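Local coordinates for protein beta-hexosaminidase (Neisseria gonorrhoeae, PDB 6JTJ) that probably releases terminal beta-1,4-linked N-acetylglucosamine from peptide-linked peptidoglycan fragments during cell-wall recycling, at residues L64-I69 with E333-F338; Q129-D134 with A190-A195; H215-G220 with D229-D234. All blocks are in the same frame, centred on the assembly; numbering follows the deposited sequence.

All three contacts belong to the family 3 glycoside hydrolase domain, a TIM-like barrel, and no two of them touch. Contact 1 joins the turn entering strand 69-74 to the end of helix 328-335. Contact 2 joins helices 124-134 and 186-202 on the opposite side of the chain's centre, with about 42 Å between the two contact centres. Contact 3 lies about 36 Å from contact 1 and about 23 Å from contact 2, centre to centre. It is the one near the active site: the Val218 side chain is about 9 Å from a bound N-acetylglucosamine, and its two segments flank the loop carrying Asp221 and His223, the predicted catalytic pair.

Contact 1: L64-I69 with E333-F338; sequences LLDPAI and ELRDGF
Asp66 and Arg335 form the polar half of this contact through one straight bond. NH1 of Arg335 donates to OD2 of Asp66 at 2.8 Å with an N-H...O angle of 159°, using the carboxylate's anti lone pair. OD2 lies at the edge of the guanidinium, close to its plane; with the carboxylate almost perpendicular to that plane (87°), only one bond is made across the contact. The arginine chain, extended from CG to NE, passes the acid at a slant, and its CG comes to 3.2 Å from Asp66 OD2. Ala68 supplies the apolar half: its CB is 3.6 Å from CD2 of Phe338, met obliquely, and 4.1 Å from CB of Arg335.

Two turns position the pairs. OD1 of Asp66 accepts from the backbone N of Ala68 at 2.9 Å, an Asx turn that fixes the carboxylate within the type I turn Asp66-Ile69 and leaves OD2 to the arginine. Across from it, the type II turn Arg335-Phe338 is closed by Phe338 N to Arg335 O at 3.1 Å and brings the phenyl ring back beside Ala68. Farther out, Asp332 forms a second salt bridge, to NE of Arg335, and Phe338 packs on Pro46 and Phe315.

The turns join the entry to strand 69-74 with the exit from helix 328-335. Strand 47-49 pairs in parallel with both 69-74 and 321-323, so this is packing at the seam of a TIM-like barrel, where the last parallel strand meets the first, on the rim by the strands' N-terminal ends.

Contact 2: Q129-D134 with A190-A195; sequences QIWDKD and ARLALA
Helices 124-134 and 186-202 come nearest at Trp131 and Leu192, whose CA atoms stand 8.6 Å apart, a separation that the large indole of Trp131 spans. Its CG is anti to the backbone N (chi1 173°), which sends the six-membered ring out from its own helix to the other one. Two neighbouring residues receive it there. CE3 of Trp131 is 4.0 Å from CG of Leu192, and the same indole carbon is equally close, 4.0 Å, to the CD2 methyl of that leucine. One step farther along the ring, CZ3 of Trp131 lies 4.0 Å from CB of Arg191, with CH2 of Trp131 at 4.2 Å from the same CB. Both partners meet the indole at a slant.

Arg191 therefore takes part through the root of its side chain. Beyond CB the chain bends at chi2 and again at chi3 (52°), and its end is carried away from the tryptophan and back over its own helix, where CD1 of Leu194 sits 2.9 Å above the guanidinium plane, offset toward the rim. NE of Arg191 makes a long, weak ion pair with Glu140. Helix 136-155 braces both segments: Ala139 touches Trp131 and Leu192, and Ala136 also touches the indole. The His183 ring meets the Trp131 ring at about 60°, while its NE2 is hydrogen-bonded to OD1 of Asp132, tying the imidazole to the same helix as the indole.

No hydrogen bond or salt bridge links the two segments: the direct contact between them is apolar, 133 Å² in all, and probably rests on dispersion and burial, consistent with modest helix-to-helix packing on the outside of the barrel, away from the annotated sites.

Contact 3: H215-G220 with D229-D234; sequences HGFVEG and DGRSLD
Phe217 lies against Arg231 along its whole length, and the arginine partner shifts from the guanidinium at CB, through NE at CG, to CD over the ring. At the root, CB of Phe217 sits over one face of the guanidinium, 3.2 Å from NH2 of Arg231. Next, CG of Phe217 is 3.4 Å from NE of Arg231. Across the middle of the ring the partner becomes CD of Arg231, placed 3.7 Å from the ring centroid and only 3° off the ring normal, a CH-pi contact. At the far end, CZ of Phe217 still has that CD at 3.9 Å. Ring and guanidinium are stacked, planes 13° apart, with the flat head displaced toward CB and CG; the bend at chi3 of Arg231 (-66°) lets both CD and the head follow the ring.

Asp229 holds that head in place. It is gripped side-on, OD1 by NE of Arg231 at 2.9 Å and OD2 by NH2 at 2.8 Å, each through a syn lone pair; OD1 also accepts from the backbone N of Arg231, making an Asx turn.

The segments are the two ends of the loop that follows strand 208-212, which in NagZ enzymes carries the catalytic Asp-His pair, here probably Asp221 and His223.

A water joins the ends once more, accepting from the backbone N of Phe217 and donating to OD2 of Asp229. Beside it, CG1 of Val218 packs at 3.6 Å on CB of Asp229. Trp171 meets Phe217 edge-to-face, and Asp240 forms a salt bridge with NH1 of Arg231. Farther along, Glu219 forms a salt bridge with Arg113 of the second subunit.

Contact 1: L64-I69 with E333-F338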
# COMPACT_ATOMS: atom_id res chain seq x y z
N LEU C 64 -26.25 -12.43 8.73
CA LEU C 64 -26.45 -11.02 9.07
C LEU C 64 -27.54 -10.81 10.11
O LEU C 64 -27.72 -9.69 10.61
CB LEU C 64 -26.76 -10.18 7.82
CG LEU C 64 -25.77 -10.15 6.64
CD1 LEU C 64 -25.87 -8.84 5.88
CD2 LEU C 64 -24.32 -10.45 7.02
N LEU C 65 -28.29 -11.87 10.43
CA LEU C 65 -29.30 -11.81 11.48
C LEU C 65 -28.68 -12.02 12.84
O LEU C 65 -29.33 -11.76 13.85
CB LEU C 65 -30.42 -12.82 11.22
CG LEU C 65 -31.40 -12.37 10.13
CD1 LEU C 65 -32.24 -13.53 9.63
CD2 LEU C 65 -32.29 -11.25 10.65
N ASP C 66 -27.45 -12.50 12.87
CA ASP C 66 -26.80 -12.80 14.14
C ASP C 66 -26.65 -11.52 14.96
O ASP C 66 -26.24 -10.49 14.44
CB ASP C 66 -25.44 -13.44 13.87
CG ASP C 66 -24.84 -14.09 15.10
OD1 ASP C 66 -24.59 -13.40 16.11
OD2 ASP C 66 -24.57 -15.31 15.04
N PRO C 67 -27.01 -11.58 16.26
CA PRO C 67 -26.91 -10.36 17.09
C PRO C 67 -25.48 -9.79 17.24
O PRO C 67 -25.34 -8.64 17.65
CB PRO C 67 -27.45 -10.81 18.47
CG PRO C 67 -27.45 -12.31 18.44
CD PRO C 67 -27.60 -12.70 17.00
N ALA C 68 -24.45 -10.57 16.92
CA ALA C 68 -23.07 -10.10 16.93
C ALA C 68 -22.79 -9.05 15.84
O ALA C 68 -21.89 -8.22 15.99
CB ALA C 68 -22.11 -11.27 16.80
N ILE C 69 -23.59 -9.07 14.79
CA ILE C 69 -23.37 -8.20 13.65
C ILE C 69 -24.15 -6.90 13.76
O ILE C 69 -25.33 -6.91 14.15
CB ILE C 69 -23.67 -8.96 12.36
CG1 ILE C 69 -22.65 -10.09 12.26
CG2 ILE C 69 -23.61 -8.03 11.16
CD1 ILE C 69 -22.74 -10.90 10.99
N GLU C 333 -17.20 -18.42 12.80
CA GLU C 333 -16.47 -18.86 13.98
C GLU C 333 -16.62 -17.86 15.13
O GLU C 333 -16.87 -18.24 16.26
CB GLU C 333 -15.00 -19.06 13.62
CG GLU C 333 -14.17 -19.70 14.72
CD GLU C 333 -12.72 -19.86 14.34
OE1 GLU C 333 -12.41 -20.02 13.13
OE2 GLU C 333 -11.87 -19.84 15.26
N LEU C 334 -16.42 -16.58 14.84
CA LEU C 334 -16.47 -15.55 15.88
C LEU C 334 -17.85 -15.47 16.52
O LEU C 334 -17.96 -15.39 17.75
CB LEU C 334 -16.08 -14.19 15.30
CG LEU C 334 -16.20 -12.98 16.23
CD1 LEU C 334 -15.30 -13.11 17.44
CD2 LEU C 334 -15.88 -11.71 15.45
N ARG C 335 -18.90 -15.47 15.70
CA ARG C 335 -20.26 -15.24 16.22
C ARG C 335 -20.82 -16.42 17.02
O ARG C 335 -21.70 -16.23 17.86
CB ARG C 335 -21.21 -14.87 15.09
CG ARG C 335 -21.56 -15.99 14.14
CD ARG C 335 -22.12 -15.40 12.87
NE ARG C 335 -22.47 -16.42 11.88
CZ ARG C 335 -23.64 -17.03 11.80
NH1 ARG C 335 -24.62 -16.76 12.65
NH2 ARG C 335 -23.83 -17.93 10.84
N ASP C 336 -20.30 -17.62 16.78
CA ASP C 336 -20.78 -18.82 17.47
C ASP C 336 -20.41 -18.80 18.94
O ASP C 336 -19.23 -18.93 19.30
CB ASP C 336 -20.20 -20.06 16.80
CG ASP C 336 -20.66 -21.33 17.47
OD1 ASP C 336 -21.89 -21.54 17.55
OD2 ASP C 336 -19.81 -22.11 17.92
N GLY C 337 -21.41 -18.65 19.80
CA GLY C 337 -21.19 -18.55 21.24
C GLY C 337 -20.58 -17.24 21.67
O GLY C 337 -19.97 -17.14 22.73
N PHE C 338 -20.73 -16.21 20.83
CA PHE C 338 -20.12 -14.90 21.06
C PHE C 338 -20.86 -14.16 22.16
O PHE C 338 -22.07 -14.05 22.12
CB PHE C 338 -20.17 -14.07 19.78
CG PHE C 338 -19.52 -12.73 19.90
CD1 PHE C 338 -18.13 -12.62 19.98
CD2 PHE C 338 -20.28 -11.57 19.92
CE1 PHE C 338 -17.53 -11.37 20.09
CE2 PHE C 338 -19.68 -10.32 20.02
CZ PHE C 338 -18.30 -10.22 20.11

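Contact 2: Q129-D134 with A190-A195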
# COMPACT_ATOMS: atom_id res chain seq x y z
N GLN C 129 -3.14 20.55 -3.66
CA GLN C 129 -2.48 21.28 -4.73
C GLN C 129 -3.23 22.57 -5.06
O GLN C 129 -2.60 23.59 -5.36
CB GLN C 129 -2.35 20.40 -5.98
CG GLN C 129 -1.35 19.30 -5.79
CD GLN C 129 -1.36 18.28 -6.93
OE1 GLN C 129 -2.38 18.03 -7.57
NE2 GLN C 129 -0.20 17.71 -7.18
N ILE C 130 -4.57 22.52 -5.04
CA ILE C 130 -5.38 23.72 -5.19
C ILE C 130 -5.07 24.69 -4.04
O ILE C 130 -4.96 25.89 -4.25
CB ILE C 130 -6.88 23.40 -5.20
CG1 ILE C 130 -7.24 22.63 -6.46
CG2 ILE C 130 -7.70 24.68 -5.14
CD1 ILE C 130 -8.64 22.06 -6.48
N TRP C 131 -4.89 24.17 -2.84
CA TRP C 131 -4.52 25.00 -1.69
C TRP C 131 -3.23 25.77 -1.96
O TRP C 131 -3.17 26.99 -1.76
CB TRP C 131 -4.37 24.12 -0.44
CG TRP C 131 -3.85 24.76 0.80
CD1 TRP C 131 -2.57 25.12 1.06
CD2 TRP C 131 -4.59 25.07 1.98
NE1 TRP C 131 -2.47 25.66 2.32
CE2 TRP C 131 -3.70 25.65 2.90
CE3 TRP C 131 -5.94 24.94 2.34
CZ2 TRP C 131 -4.09 26.06 4.16
CZ3 TRP C 131 -6.33 25.37 3.61
CH2 TRP C 131 -5.41 25.92 4.49
N ASP C 132 -2.20 25.05 -2.40
CA ASP C 132 -0.92 25.67 -2.68
C ASP C 132 -0.99 26.70 -3.82
O ASP C 132 -0.34 27.72 -3.75
CB ASP C 132 0.12 24.61 -3.06
CG ASP C 132 0.55 23.76 -1.89
OD1 ASP C 132 0.31 24.16 -0.73
OD2 ASP C 132 1.14 22.70 -2.13
N LYS C 133 -1.78 26.41 -4.84
CA LYS C 133 -1.78 27.20 -6.06
C LYS C 133 -2.80 28.34 -6.06
O LYS C 133 -2.46 29.46 -6.41
CB LYS C 133 -2.07 26.29 -7.26
CG LYS C 133 -1.77 26.93 -8.59
CD LYS C 133 -2.51 26.24 -9.72
CE LYS C 133 -2.16 26.92 -11.06
NZ LYS C 133 -3.13 26.67 -12.16
N ASP C 134 -4.05 28.04 -5.72
CA ASP C 134 -5.13 29.03 -5.73
C ASP C 134 -5.55 29.50 -4.35
O ASP C 134 -6.44 30.33 -4.23
CB ASP C 134 -6.35 28.46 -6.42
CG ASP C 134 -6.07 28.03 -7.83
OD1 ASP C 134 -5.03 28.43 -8.38
OD2 ASP C 134 -6.89 27.29 -8.39
N ALA C 190 -6.07 19.69 8.22
CA ALA C 190 -7.21 19.91 9.12
C ALA C 190 -8.28 20.72 8.44
O ALA C 190 -9.45 20.33 8.43
CB ALA C 190 -6.76 20.61 10.40
N ARG C 191 -7.89 21.80 7.80
CA ARG C 191 -8.90 22.67 7.18
C ARG C 191 -9.56 22.04 5.95
O ARG C 191 -10.78 22.15 5.78
CB ARG C 191 -8.30 24.05 6.86
CG ARG C 191 -7.82 24.79 8.15
CD ARG C 191 -8.78 25.91 8.52
NE ARG C 191 -10.19 25.57 8.63
CZ ARG C 191 -10.89 25.33 9.74
NH1 ARG C 191 -10.32 25.28 10.93
NH2 ARG C 191 -12.21 25.11 9.63
N LEU C 192 -8.79 21.34 5.11
CA LEU C 192 -9.41 20.66 3.97
C LEU C 192 -10.33 19.56 4.44
O LEU C 192 -11.41 19.34 3.89
CB LEU C 192 -8.34 20.12 3.02
CG LEU C 192 -7.54 21.24 2.35
CD1 LEU C 192 -6.26 20.71 1.71
CD2 LEU C 192 -8.42 21.93 1.31
N ALA C 193 -9.91 18.85 5.48
CA ALA C 193 -10.73 17.77 6.03
C ALA C 193 -12.06 18.32 6.57
O ALA C 193 -13.11 17.75 6.31
CB ALA C 193 -9.95 17.05 7.14
N LEU C 194 -12.00 19.40 7.33
CA LEU C 194 -13.21 20.02 7.87
C LEU C 194 -14.17 20.47 6.79
O LEU C 194 -15.39 20.27 6.88
CB LEU C 194 -12.85 21.20 8.77
CG LEU C 194 -12.19 20.85 10.10
CD1 LEU C 194 -11.57 22.10 10.73
CD2 LEU C 194 -13.19 20.22 11.05
N ALA C 195 -13.62 21.01 5.71
CA ALA C 195 -14.44 21.41 4.55
C ALA C 195 -15.04 20.21 3.85
O ALA C 195 -16.21 20.24 3.41
CB ALA C 195 -13.60 22.22 3.57

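Contact 3: H215-G220 with D229-D234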
# COMPACT_ATOMS: atom_id res chain seq x y z
N HIS C 215 -0.48 7.88 9.92
CA HIS C 215 0.21 6.87 9.13
C HIS C 215 1.25 7.49 8.18
O HIS C 215 1.94 6.78 7.44
CB HIS C 215 -0.84 6.12 8.31
CG HIS C 215 -0.45 4.73 7.90
ND1 HIS C 215 0.72 4.44 7.23
CD2 HIS C 215 -1.11 3.55 8.03
CE1 HIS C 215 0.78 3.14 6.98
NE2 HIS C 215 -0.32 2.57 7.46
N GLY C 216 1.34 8.81 8.16
CA GLY C 216 2.11 9.48 7.14
C GLY C 216 3.63 9.36 7.20
O GLY C 216 4.30 9.60 6.20
N PHE C 217 4.17 9.09 8.38
CA PHE C 217 5.62 9.20 8.59
C PHE C 217 6.35 7.88 8.32
O PHE C 217 7.50 7.90 7.90
CB PHE C 217 5.94 9.70 10.00
CG PHE C 217 7.40 10.03 10.20
CD1 PHE C 217 7.91 11.26 9.81
CD2 PHE C 217 8.27 9.11 10.76
CE1 PHE C 217 9.26 11.59 10.01
CE2 PHE C 217 9.61 9.41 10.96
CZ PHE C 217 10.11 10.67 10.58
N VAL C 218 5.70 6.75 8.56
CA VAL C 218 6.31 5.46 8.29
C VAL C 218 6.42 5.21 6.79
O VAL C 218 5.83 5.92 5.98
CB VAL C 218 5.52 4.29 8.86
CG1 VAL C 218 5.43 4.41 10.36
CG2 VAL C 218 4.13 4.19 8.23
N GLU C 219 7.31 4.29 6.43
CA GLU C 219 7.42 3.85 5.05
C GLU C 219 6.45 2.71 4.94
O GLU C 219 6.26 1.97 5.90
CB GLU C 219 8.83 3.45 4.70
CG GLU C 219 9.77 4.64 4.49
CD GLU C 219 11.21 4.17 4.24
OE1 GLU C 219 11.87 3.76 5.20
OE2 GLU C 219 11.68 4.21 3.08
N GLY C 220 5.83 2.58 3.79
CA GLY C 220 4.82 1.55 3.60
C GLY C 220 4.66 1.30 2.12
O GLY C 220 3.98 2.06 1.42
N ASP C 229 7.04 3.66 13.72
CA ASP C 229 7.21 5.11 13.74
C ASP C 229 7.92 5.42 15.05
O ASP C 229 7.33 5.34 16.10
CB ASP C 229 5.83 5.81 13.67
CG ASP C 229 5.91 7.34 13.55
OD1 ASP C 229 6.87 7.96 14.06
OD2 ASP C 229 4.98 7.96 12.96
N GLY C 230 9.18 5.81 14.96
CA GLY C 230 10.03 5.98 16.13
C GLY C 230 9.90 7.31 16.85
O GLY C 230 10.65 7.58 17.79
N ARG C 231 8.96 8.16 16.44
CA ARG C 231 8.89 9.50 17.00
C ARG C 231 8.25 9.54 18.36
O ARG C 231 7.58 8.60 18.80
CB ARG C 231 8.14 10.42 16.05
CG ARG C 231 8.81 10.60 14.69
CD ARG C 231 7.95 11.47 13.78
NE ARG C 231 6.70 10.80 13.44
CZ ARG C 231 5.62 11.40 12.97
NH1 ARG C 231 5.60 12.71 12.73
NH2 ARG C 231 4.54 10.68 12.71
N SER C 232 8.43 10.67 19.03
CA SER C 232 7.90 10.87 20.36
C SER C 232 6.48 11.38 20.25
O SER C 232 6.08 11.94 19.24
CB SER C 232 8.74 11.91 21.12
OG SER C 232 8.50 13.23 20.63
N LEU C 233 5.73 11.23 21.35
CA LEU C 233 4.38 11.75 21.42
C LEU C 233 4.32 13.25 21.15
O LEU C 233 3.40 13.73 20.47
CB LEU C 233 3.76 11.44 22.78
CG LEU C 233 2.30 11.85 22.95
CD1 LEU C 233 1.43 11.20 21.89
CD2 LEU C 233 1.81 11.47 24.34
N ASP C 234 5.28 14.00 21.68
CA ASP C 234 5.31 15.45 21.45
C ASP C 234 5.41 15.76 19.96
O ASP C 234 4.77 16.68 19.47
CB ASP C 234 6.46 16.12 22.22
CG ASP C 234 6.18 16.25 23.72
OD1 ASP C 234 5.03 16.53 24.11
OD2 ASP C 234 7.13 16.08 24.51
O HOH W 1 3.39 7.48 10.71